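PDB 6K2L: siderophore-interacting protein from Aeromonas hydrophila, which binds flavin-adenine dinucleotide and probably reduces ferric siderophore complexes so that their iron can be released inside the cell. Local coordinates for residues 108-111 / 112-116; 149-152 / 153-156; 251-255 / 256-260. The protein carries 1 engineered substitution. One frame throughout, in Å; residues are numbered along the deposited sequence.

Contact 1: 108-111 / 112-116; sequences ASRF and ANEVK. With FAD (flavin-adenine dinucleotide), chain C.
Ser109 and Asn113 face each other one turn apart on helix 107-114, joined by a water and by the backbone. The Ser109 hydroxyl OG donates to water 1 over a short 2.5 Å, and the water in turn donates a hydrogen bond to Asn113 OD1, 3.0 Å away. Asn113 CG stands beside its own backbone N (chi1 -61°), which folds the amide back over the preceding turn, and Asn113 N donates to Ser109 O at 2.9 Å. On the solvent side Arg110 and Glu114 run alongside one another with guanidinium and carboxylate planes only 11° apart. Arg110 NE stays 4.2 Å from Glu114 OE2, which lies well out of the guanidinium plane, so the pair is a loose attraction of charges; the carboxylate rests instead on the aliphatic Arg110 CG. Phe111 and Val115 make the apolar side, with Phe111 CZ 4.1 Å from Val115 CG2.

The first turn of the helix meets the FAD pyrophosphate. Ala108 N donates to FAD O1P at 3.0 Å, and Ser109 N makes a weak bond to FAD O2P, also 3.0 Å. Amides of a helix start turned on a phosphate would probably add the helix dipole to its stabilisation. Ala112 N to Ala108 O and Glu114 N to Arg110 O continue the helical ladder behind these amides.

Phe111 and Val115 pack on strands 11-20 and 25-31 of the antiparallel barrel, where Arg26 also takes up Ala112 O; Ala108 leans on Arg81 and Phe83 of strand 79-89.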
loop_
_atom_site.group_PDB
_atom_site.type_symbol
_atom_site.label_atom_id
_atom_site.label_comp_id
_atom_site.label_asym_id
_atom_site.label_seq_id
_atom_site.Cartn_x
_atom_site.Cartn_y
_atom_site.Cartn_z
ATOM N N ALA A 108 -1.247 -24.484 -10.037
ATOM C CA ALA A 108 -0.556 -23.202 -9.871
ATOM C C ALA A 108 0.954 -23.356 -10.016
ATOM O O ALA A 108 1.609 -22.488 -10.604
ATOM C CB ALA A 108 -0.890 -22.570 -8.514
ATOM N N SER A 109 1.515 -24.452 -9.496
ATOM C CA SER A 109 2.933 -24.734 -9.705
ATOM C C SER A 109 3.259 -24.849 -11.181
ATOM O O SER A 109 4.301 -24.352 -11.621
ATOM C CB SER A 109 3.344 -26.024 -8.992
ATOM O OG SER A 109 4.739 -26.244 -9.143
ATOM N N ARG A 110 2.380 -25.489 -11.965
ATOM C CA ARG A 110 2.625 -25.585 -13.395
ATOM C C ARG A 110 2.560 -24.228 -14.058
ATOM O O ARG A 110 3.423 -23.889 -14.878
ATOM C CB ARG A 110 1.626 -26.529 -14.058
ATOM C CG ARG A 110 1.666 -26.442 -15.585
ATOM C CD ARG A 110 0.436 -27.090 -16.209
ATOM N NE ARG A 110 0.475 -28.553 -16.148
ATOM C CZ ARG A 110 -0.503 -29.336 -16.590
ATOM N NH1 ARG A 110 -1.588 -28.774 -17.113
ATOM N NH2 ARG A 110 -0.397 -30.668 -16.516
ATOM N N PHE A 111 1.566 -23.430 -13.707
ATOM C CA PHE A 111 1.524 -22.098 -14.287
ATOM C C PHE A 111 2.801 -21.319 -13.970
ATOM O O PHE A 111 3.386 -20.696 -14.864
ATOM C CB PHE A 111 0.292 -21.346 -13.792
ATOM C CG PHE A 111 0.312 -19.908 -14.150
ATOM C CD1 PHE A 111 -0.074 -19.486 -15.419
ATOM C CD2 PHE A 111 0.751 -18.972 -13.232
ATOM C CE1 PHE A 111 -0.041 -18.143 -15.754
ATOM C CE2 PHE A 111 0.780 -17.637 -13.562
ATOM C CZ PHE A 111 0.383 -17.219 -14.825
ATOM N N ALA A 112 3.264 -21.363 -12.708
ATOM C CA ALA A 112 4.456 -20.602 -12.332
ATOM C C ALA A 112 5.734 -21.145 -12.983
ATOM O O ALA A 112 6.588 -20.364 -13.417
ATOM C CB ALA A 112 4.598 -20.574 -10.819
ATOM N N ASN A 113 5.876 -22.467 -13.084
ATOM C CA ASN A 113 7.068 -23.035 -13.708
ATOM C C ASN A 113 7.115 -22.738 -15.202
ATOM O O ASN A 113 8.144 -22.277 -15.721
ATOM C CB ASN A 113 7.127 -24.536 -13.448
ATOM C CG ASN A 113 7.214 -24.844 -11.977
ATOM O OD1 ASN A 113 7.414 -23.935 -11.167
ATOM N ND2 ASN A 113 7.052 -26.114 -11.607
ATOM N N GLU A 114 6.010 -22.955 -15.910
ATOM C CA GLU A 114 6.057 -22.790 -17.354
ATOM C C GLU A 114 5.929 -21.344 -17.800
ATOM O O GLU A 114 6.073 -21.072 -19.001
ATOM C CB GLU A 114 4.964 -23.623 -18.001
ATOM C CG GLU A 114 5.217 -25.103 -17.895
ATOM C CD GLU A 114 4.011 -25.912 -18.351
ATOM O OE1 GLU A 114 3.115 -25.311 -19.007
ATOM O OE2 GLU A 114 3.974 -27.145 -18.101
ATOM N N VAL A 115 5.717 -20.418 -16.867
ATOM C CA VAL A 115 5.211 -19.096 -17.213
ATOM C C VAL A 115 6.102 -18.434 -18.252
ATOM O O VAL A 115 7.334 -18.481 -18.174
ATOM C CB VAL A 115 5.058 -18.229 -15.946
ATOM C CG1 VAL A 115 6.421 -17.814 -15.357
ATOM C CG2 VAL A 115 4.215 -16.995 -16.257
ATOM N N LYS A 116 5.468 -17.834 -19.246
ATOM C CA LYS A 116 6.100 -17.031 -20.278
ATOM C C LYS A 116 5.366 -15.706 -20.345
ATOM O O LYS A 116 4.188 -15.625 -19.983
ATOM C CB LYS A 116 6.024 -17.720 -21.647
ATOM C CG LYS A 116 7.357 -18.100 -22.229
ATOM C CD LYS A 116 8.091 -19.109 -21.347
ATOM C CE LYS A 116 9.043 -19.982 -22.196
ATOM N NZ LYS A 116 10.213 -20.566 -21.425
HETATM P PA FAD C . -1.320 -27.938 -4.965
HETATM O O1A FAD C . -1.937 -28.498 -6.207
HETATM O O2A FAD C . -2.283 -27.247 -3.990
HETATM O O5B FAD C . -0.562 -29.031 -4.036
HETATM C C5B FAD C . 0.353 -29.997 -4.595
HETATM C C4B FAD C . 1.324 -30.528 -3.559
HETATM O O4B FAD C . 2.392 -29.577 -3.344
HETATM C C3B FAD C . 0.770 -30.841 -2.171
HETATM O O3B FAD C . 1.433 -31.979 -1.625
HETATM C C2B FAD C . 1.077 -29.558 -1.385
HETATM O O2B FAD C . 1.241 -29.735 0.020
HETATM C C1B FAD C . 2.407 -29.133 -1.997
HETATM N N9A FAD C . 2.580 -27.702 -2.036
HETATM C C8A FAD C . 1.627 -26.766 -2.350
HETATM N N7A FAD C . 2.070 -25.530 -2.345
HETATM C C5A FAD C . 3.412 -25.668 -2.016
HETATM C C6A FAD C . 4.447 -24.730 -1.850
HETATM N N6A FAD C . 4.286 -23.418 -2.033
HETATM N N1A FAD C . 5.674 -25.199 -1.508
HETATM C C2A FAD C . 5.834 -26.515 -1.341
HETATM N N3A FAD C . 4.933 -27.495 -1.482
HETATM C C4A FAD C . 3.739 -27.002 -1.827
HETATM N N1 FAD C . 1.189 -19.342 -2.119
HETATM C C2 FAD C . 2.117 -18.653 -2.847
HETATM O O2 FAD C . 3.021 -19.225 -3.460
HETATM N N3 FAD C . 2.065 -17.269 -2.900
HETATM C C4 FAD C . 1.142 -16.468 -2.273
HETATM O O4 FAD C . 1.194 -15.245 -2.402
HETATM C C4X FAD C . 0.149 -17.207 -1.513
HETATM N N5 FAD C . -0.794 -16.517 -0.879
HETATM C C5X FAD C . -1.723 -17.219 -0.154
HETATM C C6 FAD C . -2.700 -16.512 0.534
HETATM C C7 FAD C . -3.655 -17.169 1.306
HETATM C C7M FAD C . -4.712 -16.361 2.016
HETATM C C8 FAD C . -3.651 -18.577 1.363
HETATM C C8M FAD C . -4.695 -19.331 2.149
HETATM C C9 FAD C . -2.683 -19.287 0.660
HETATM C C9A FAD C . -1.718 -18.624 -0.086
HETATM N N10 FAD C . -0.703 -19.324 -0.770
HETATM C C10 FAD C . 0.260 -18.643 -1.488
HETATM C "C1'" FAD C . -0.634 -20.795 -0.699
HETATM C "C2'" FAD C . -1.009 -21.510 -1.999
HETATM O "O2'" FAD C . -2.413 -21.430 -2.261
HETATM C "C3'" FAD C . -0.588 -22.978 -1.881
HETATM O "O3'" FAD C . 0.833 -23.045 -1.968
HETATM C "C4'" FAD C . -1.199 -23.903 -2.933
HETATM O "O4'" FAD C . -1.223 -25.233 -2.408
HETATM C "C5'" FAD C . -0.436 -23.836 -4.238
HETATM O "O5'" FAD C . -1.146 -24.587 -5.239
HETATM P P FAD C . -0.394 -25.564 -6.224
HETATM O O1P FAD C . -1.387 -25.860 -7.356
HETATM O O2P FAD C . 0.900 -25.036 -6.654
HETATM O O3P FAD C . -0.189 -26.886 -5.348
HETATM O O HOH W 1 5.980 -24.172 -8.540
#

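Contact 2: 149-152 / 153-156; sequences PAIS and AMAE
Met154 curls back along helix 148-155 so that its methyl, CE, lies beside Ile151, 4.3 Å from Ile151 CG1. The turn at the thioether (chi3 -40°) brings this about: the chain leaves extended through CG and SD, then bends CE back to within 4.0 Å of Ile151 CA. Ala150 O looks on to the same side chain, with Met154 CB 3.4 Å away, while it accepts the backbone N-H of Met154. Both apolar side chains, together with Ala150, lie against Trp217 of strand 214-218.

Ser152 and Glu156 make the polar pair. Ser152 OG turns back along the helix to the carbonyl of Leu148, whereas Ser152 O accepts from Glu156 N at 3.0 Å. Water 2 donates to Ser152 O as well, over a longer 3.3 Å, and to Glu156 OE1 at 2.9 Å, tying the carboxylate to the last turn. The other carboxylate oxygen, Glu156 OE2, forms a salt bridge with Arg86 of strand 79-89.

Pro149, in the first turn, touches the FAD. Helix 148-155 is the crossover helix of a beta-alpha-beta unit, between parallel strands 138-144 and 163-170 of the NAD/ferredoxin-like domain.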
loop_
_atom_site.group_PDB
_atom_site.type_symbol
_atom_site.label_atom_id
_atom_site.label_comp_id
_atom_site.label_asym_id
_atom_site.label_seq_id
_atom_site.Cartn_x
_atom_site.Cartn_y
_atom_site.Cartn_z
ATOM N N PRO A 149 5.194 -13.069 0.464
ATOM C CA PRO A 149 4.680 -11.910 -0.288
ATOM C C PRO A 149 3.741 -11.026 0.523
ATOM O O PRO A 149 3.863 -9.794 0.456
ATOM C CB PRO A 149 4.013 -12.568 -1.501
ATOM C CG PRO A 149 4.790 -13.876 -1.649
ATOM C CD PRO A 149 5.002 -14.332 -0.267
ATOM N N ALA A 150 2.848 -11.622 1.319
ATOM C CA ALA A 150 1.969 -10.878 2.223
ATOM C C ALA A 150 2.744 -10.110 3.283
ATOM O O ALA A 150 2.467 -8.925 3.530
ATOM C CB ALA A 150 1.010 -11.831 2.922
ATOM N N ILE A 151 3.681 -10.789 3.955
ATOM C CA ILE A 151 4.514 -10.135 4.958
ATOM C C ILE A 151 5.368 -9.014 4.342
ATOM O O ILE A 151 5.562 -7.976 4.968
ATOM C CB ILE A 151 5.365 -11.181 5.694
ATOM C CG1 ILE A 151 4.432 -12.106 6.471
ATOM C CG2 ILE A 151 6.381 -10.490 6.612
ATOM C CD1 ILE A 151 5.147 -13.338 7.083
ATOM N N SER A 152 5.870 -9.183 3.114
ATOM C CA SER A 152 6.610 -8.103 2.463
ATOM C C SER A 152 5.708 -6.910 2.165
ATOM O O SER A 152 6.084 -5.742 2.411
ATOM C CB SER A 152 7.256 -8.606 1.178
ATOM O OG SER A 152 8.034 -9.766 1.404
ATOM N N ALA A 153 4.529 -7.199 1.607
ATOM C CA ALA A 153 3.550 -6.163 1.318
ATOM C C ALA A 153 3.153 -5.406 2.579
ATOM O O ALA A 153 2.996 -4.182 2.539
ATOM C CB ALA A 153 2.314 -6.773 0.648
ATOM N N MET A 154 2.969 -6.117 3.698
ATOM C CA MET A 154 2.571 -5.471 4.950
ATOM C C MET A 154 3.734 -4.688 5.556
ATOM O O MET A 154 3.533 -3.586 6.087
ATOM C CB MET A 154 2.055 -6.517 5.958
ATOM C CG MET A 154 0.555 -6.900 5.836
ATOM S SD MET A 154 -0.081 -8.103 7.058
ATOM C CE MET A 154 1.251 -9.292 7.196
ATOM N N ALA A 155 4.953 -5.232 5.471
ATOM C CA ALA A 155 6.121 -4.566 6.021
ATOM C C ALA A 155 6.362 -3.237 5.342
ATOM O O ALA A 155 6.711 -2.258 6.003
ATOM C CB ALA A 155 7.352 -5.443 5.868
ATOM N N GLU A 156 6.175 -3.168 4.026
ATOM C CA GLU A 156 6.545 -1.863 3.477
ATOM C C GLU A 156 5.499 -0.757 3.723
ATOM O O GLU A 156 5.695 0.372 3.249
ATOM C CB GLU A 156 6.888 -1.973 1.992
ATOM C CG GLU A 156 5.819 -2.512 1.102
ATOM C CD GLU A 156 6.394 -3.159 -0.178
ATOM O OE1 GLU A 156 7.640 -3.353 -0.280
ATOM O OE2 GLU A 156 5.587 -3.469 -1.088
HETATM O O HOH W 2 9.166 -4.838 1.706
#

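Contact 3: 251-255 / 256-260; sequences HGKDE and EAYHH. With FAD (flavin-adenine dinucleotide), chain C.
An N-capped helix start lies over the FAD here: Asp254 caps helix 255-266, and the loop before it follows the cofactor from ribose to pyrophosphate. Asp254 OD1 accepts from Ala257 N at 2.9 Å, met nearly along its C-O axis. Asp254 CG sits between its own backbone N and carbonyl carbon (chi1 46°), which swings the carboxylate over the first turn. Glu256 OE1 lies 4.0 Å from Asp254 OD1, a closeness of like charges that the salt bridge of Glu256 OE2 with Arg81 may ease.

Lys253, one residue before the cap, reaches across the same turn. Bends at chi2 and chi3 carry NZ to Ala257 O for a weak bond of 2.9 Å, and the lysine crosses Tyr258 at about a right angle, its CE 3.5 Å from Tyr258 CD1. Tyr258 OH is held by Glu222.

On the adenosine side of the cofactor, Gly252 N and Lys253 N both donate weakly to the ribose hydroxyl O2B, while Glu255 N gives FAD O2A a firmer bond of 3.0 Å. Such an amide at a helix N-terminus suits a pyrophosphate oxygen, while Ala108 and Ser109 of helix 107-114 bind the other phosphate of the diphosphate.

Farther along the helix, His259 ND1 donates to Glu255 OE2 at 3.3 Å. The oxygen approaches the imidazole edge close to its plane, with carboxylate and ring planes 70° apart. Glu255 OE1 makes a salt bridge with Arg262, and the ring of His263 meets that of His259 edge-to-face.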
loop_
_atom_site.group_PDB
_atom_site.type_symbol
_atom_site.label_atom_id
_atom_site.label_comp_id
_atom_site.label_asym_id
_atom_site.label_seq_id
_atom_site.Cartn_x
_atom_site.Cartn_y
_atom_site.Cartn_z
ATOM N N HIS A 251 1.757 -29.443 4.154
ATOM C CA HIS A 251 2.731 -30.374 3.598
ATOM C C HIS A 251 2.089 -31.715 3.245
ATOM O O HIS A 251 1.489 -32.372 4.104
ATOM C CB HIS A 251 3.853 -30.565 4.615
ATOM C CG HIS A 251 5.015 -31.358 4.105
ATOM N ND1 HIS A 251 5.323 -31.455 2.765
ATOM C CD2 HIS A 251 5.962 -32.067 4.764
ATOM C CE1 HIS A 251 6.404 -32.201 2.618
ATOM N NE2 HIS A 251 6.814 -32.580 3.817
ATOM N N GLY A 252 2.192 -32.092 1.964
ATOM C CA GLY A 252 1.701 -33.366 1.476
ATOM C C GLY A 252 0.246 -33.397 1.043
ATOM O O GLY A 252 -0.258 -34.470 0.692
ATOM N N LYS A 253 -0.459 -32.273 1.074
ATOM C CA LYS A 253 -1.864 -32.253 0.699
ATOM C C LYS A 253 -2.065 -31.172 -0.347
ATOM O O LYS A 253 -1.616 -30.036 -0.164
ATOM C CB LYS A 253 -2.778 -32.004 1.906
ATOM C CG LYS A 253 -2.546 -32.936 3.073
ATOM C CD LYS A 253 -3.884 -33.370 3.686
ATOM C CE LYS A 253 -4.695 -32.126 4.110
ATOM N NZ LYS A 253 -6.178 -32.320 4.053
ATOM N N ASP A 254 -2.714 -31.531 -1.450
ATOM C CA ASP A 254 -3.092 -30.519 -2.410
ATOM C C ASP A 254 -4.277 -29.705 -1.866
ATOM O O ASP A 254 -4.907 -30.055 -0.851
ATOM C CB ASP A 254 -3.408 -31.166 -3.759
ATOM C CG ASP A 254 -4.312 -32.394 -3.625
ATOM O OD1 ASP A 254 -5.456 -32.260 -3.145
ATOM O OD2 ASP A 254 -3.876 -33.507 -4.001
ATOM N N GLU A 255 -4.552 -28.580 -2.540
ATOM C CA GLU A 255 -5.643 -27.703 -2.134
ATOM C C GLU A 255 -6.992 -28.427 -2.123
ATOM O O GLU A 255 -7.884 -28.080 -1.332
ATOM C CB GLU A 255 -5.690 -26.498 -3.068
ATOM C CG GLU A 255 -6.961 -25.661 -2.938
ATOM C CD GLU A 255 -7.053 -24.947 -1.587
ATOM O OE1 GLU A 255 -5.979 -24.623 -1.010
ATOM O OE2 GLU A 255 -8.195 -24.705 -1.114
ATOM N N GLU A 256 -7.163 -29.427 -3.001
ATOM C CA GLU A 256 -8.439 -30.130 -3.077
ATOM C C GLU A 256 -8.684 -30.940 -1.817
ATOM O O GLU A 256 -9.804 -30.965 -1.296
ATOM C CB GLU A 256 -8.479 -31.032 -4.313
ATOM C CG GLU A 256 -9.022 -30.364 -5.574
ATOM C CD GLU A 256 -7.930 -29.698 -6.392
ATOM O OE1 GLU A 256 -6.791 -30.221 -6.379
ATOM O OE2 GLU A 256 -8.211 -28.645 -7.023
ATOM N N ALA A 257 -7.650 -31.590 -1.308
ATOM C CA ALA A 257 -7.778 -32.332 -0.067
ATOM C C ALA A 257 -7.821 -31.414 1.144
ATOM O O ALA A 257 -8.375 -31.798 2.188
ATOM C CB ALA A 257 -6.618 -33.329 0.076
ATOM N N TYR A 258 -7.262 -30.209 1.032
ATOM C CA TYR A 258 -7.070 -29.377 2.205
ATOM C C TYR A 258 -8.135 -28.310 2.402
ATOM O O TYR A 258 -8.155 -27.694 3.469
ATOM C CB TYR A 258 -5.706 -28.686 2.148
ATOM C CG TYR A 258 -5.339 -27.991 3.437
ATOM C CD1 TYR A 258 -5.338 -28.682 4.636
ATOM C CD2 TYR A 258 -5.036 -26.633 3.462
ATOM C CE1 TYR A 258 -5.022 -28.055 5.824
ATOM C CE2 TYR A 258 -4.705 -25.999 4.647
ATOM C CZ TYR A 258 -4.706 -26.718 5.827
ATOM O OH TYR A 258 -4.381 -26.125 7.025
ATOM N N HIS A 259 -8.965 -28.022 1.396
ATOM C CA HIS A 259 -9.797 -26.829 1.464
ATOM C C HIS A 259 -10.650 -26.819 2.733
ATOM O O HIS A 259 -10.644 -25.845 3.507
ATOM C CB HIS A 259 -10.648 -26.740 0.193
ATOM C CG HIS A 259 -11.644 -25.619 0.187
ATOM N ND1 HIS A 259 -11.287 -24.309 -0.052
ATOM C CD2 HIS A 259 -12.986 -25.612 0.388
ATOM C CE1 HIS A 259 -12.364 -23.541 0.004
ATOM N NE2 HIS A 259 -13.408 -24.307 0.269
ATOM N N HIS A 260 -11.327 -27.919 3.011
ATOM C CA HIS A 260 -12.228 -27.925 4.150
ATOM C C HIS A 260 -11.519 -28.204 5.474
ATOM O O HIS A 260 -11.965 -27.698 6.516
ATOM C CB HIS A 260 -13.369 -28.906 3.880
ATOM C CG HIS A 260 -14.393 -28.344 2.943
ATOM N ND1 HIS A 260 -14.535 -28.786 1.646
ATOM C CD2 HIS A 260 -15.278 -27.329 3.095
ATOM C CE1 HIS A 260 -15.478 -28.082 1.044
ATOM N NE2 HIS A 260 -15.947 -27.193 1.902
HETATM P PA FAD C . -1.320 -27.938 -4.965
HETATM O O1A FAD C . -1.937 -28.498 -6.207
HETATM O O2A FAD C . -2.283 -27.247 -3.990
HETATM O O5B FAD C . -0.562 -29.031 -4.036
HETATM C C5B FAD C . 0.353 -29.997 -4.595
HETATM C C4B FAD C . 1.324 -30.528 -3.559
HETATM O O4B FAD C . 2.392 -29.577 -3.344
HETATM C C3B FAD C . 0.770 -30.841 -2.171
HETATM O O3B FAD C . 1.433 -31.979 -1.625
HETATM C C2B FAD C . 1.077 -29.558 -1.385
HETATM O O2B FAD C . 1.241 -29.735 0.020
HETATM C C1B FAD C . 2.407 -29.133 -1.997
HETATM N N9A FAD C . 2.580 -27.702 -2.036
HETATM C C8A FAD C . 1.627 -26.766 -2.350
HETATM N N7A FAD C . 2.070 -25.530 -2.345
HETATM C C5A FAD C . 3.412 -25.668 -2.016
HETATM C C6A FAD C . 4.447 -24.730 -1.850
HETATM N N6A FAD C . 4.286 -23.418 -2.033
HETATM N N1A FAD C . 5.674 -25.199 -1.508
HETATM C C2A FAD C . 5.834 -26.515 -1.341
HETATM N N3A FAD C . 4.933 -27.495 -1.482
HETATM C C4A FAD C . 3.739 -27.002 -1.827
HETATM N N1 FAD C . 1.189 -19.342 -2.119
HETATM C C2 FAD C . 2.117 -18.653 -2.847
HETATM O O2 FAD C . 3.021 -19.225 -3.460
HETATM N N3 FAD C . 2.065 -17.269 -2.900
HETATM C C4 FAD C . 1.142 -16.468 -2.273
HETATM O O4 FAD C . 1.194 -15.245 -2.402
HETATM C C4X FAD C . 0.149 -17.207 -1.513
HETATM N N5 FAD C . -0.794 -16.517 -0.879
HETATM C C5X FAD C . -1.723 -17.219 -0.154
HETATM C C6 FAD C . -2.700 -16.512 0.534
HETATM C C7 FAD C . -3.655 -17.169 1.306
HETATM C C7M FAD C . -4.712 -16.361 2.016
HETATM C C8 FAD C . -3.651 -18.577 1.363
HETATM C C8M FAD C . -4.695 -19.331 2.149
HETATM C C9 FAD C . -2.683 -19.287 0.660
HETATM C C9A FAD C . -1.718 -18.624 -0.086
HETATM N N10 FAD C . -0.703 -19.324 -0.770
HETATM C C10 FAD C . 0.260 -18.643 -1.488
HETATM C "C1'" FAD C . -0.634 -20.795 -0.699
HETATM C "C2'" FAD C . -1.009 -21.510 -1.999
HETATM O "O2'" FAD C . -2.413 -21.430 -2.261
HETATM C "C3'" FAD C . -0.588 -22.978 -1.881
HETATM O "O3'" FAD C . 0.833 -23.045 -1.968
HETATM C "C4'" FAD C . -1.199 -23.903 -2.933
HETATM O "O4'" FAD C . -1.223 -25.233 -2.408
HETATM C "C5'" FAD C . -0.436 -23.836 -4.238
HETATM O "O5'" FAD C . -1.146 -24.587 -5.239
HETATM P P FAD C . -0.394 -25.564 -6.224
HETATM O O1P FAD C . -1.387 -25.860 -7.356
HETATM O O2P FAD C . 0.900 -25.036 -6.654
HETATM O O3P FAD C . -0.189 -26.886 -5.348
#

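How the contacts relate
The three contacts are separate along the chain and do not touch, yet each reaches the same FAD. Contacts 1 and 3, with nearest atoms about 8 Å apart, each present a helix start to the pyrophosphate: Ala108 and Ser109 serve the phosphate on the flavin side, Glu255 the one on the adenosine side. Contact 2 lies apart, its centre about 23 Å from that of contact 1 and about 25 Å from that of contact 3, and touches the cofactor through Pro149. Arg81 of strand 79-89 joins two of them, packing on Ala108 and bridging to Glu256, while Arg86 of the same strand pairs with Glu156. The cofactor is thus held between barrel and parallel-sheet domain.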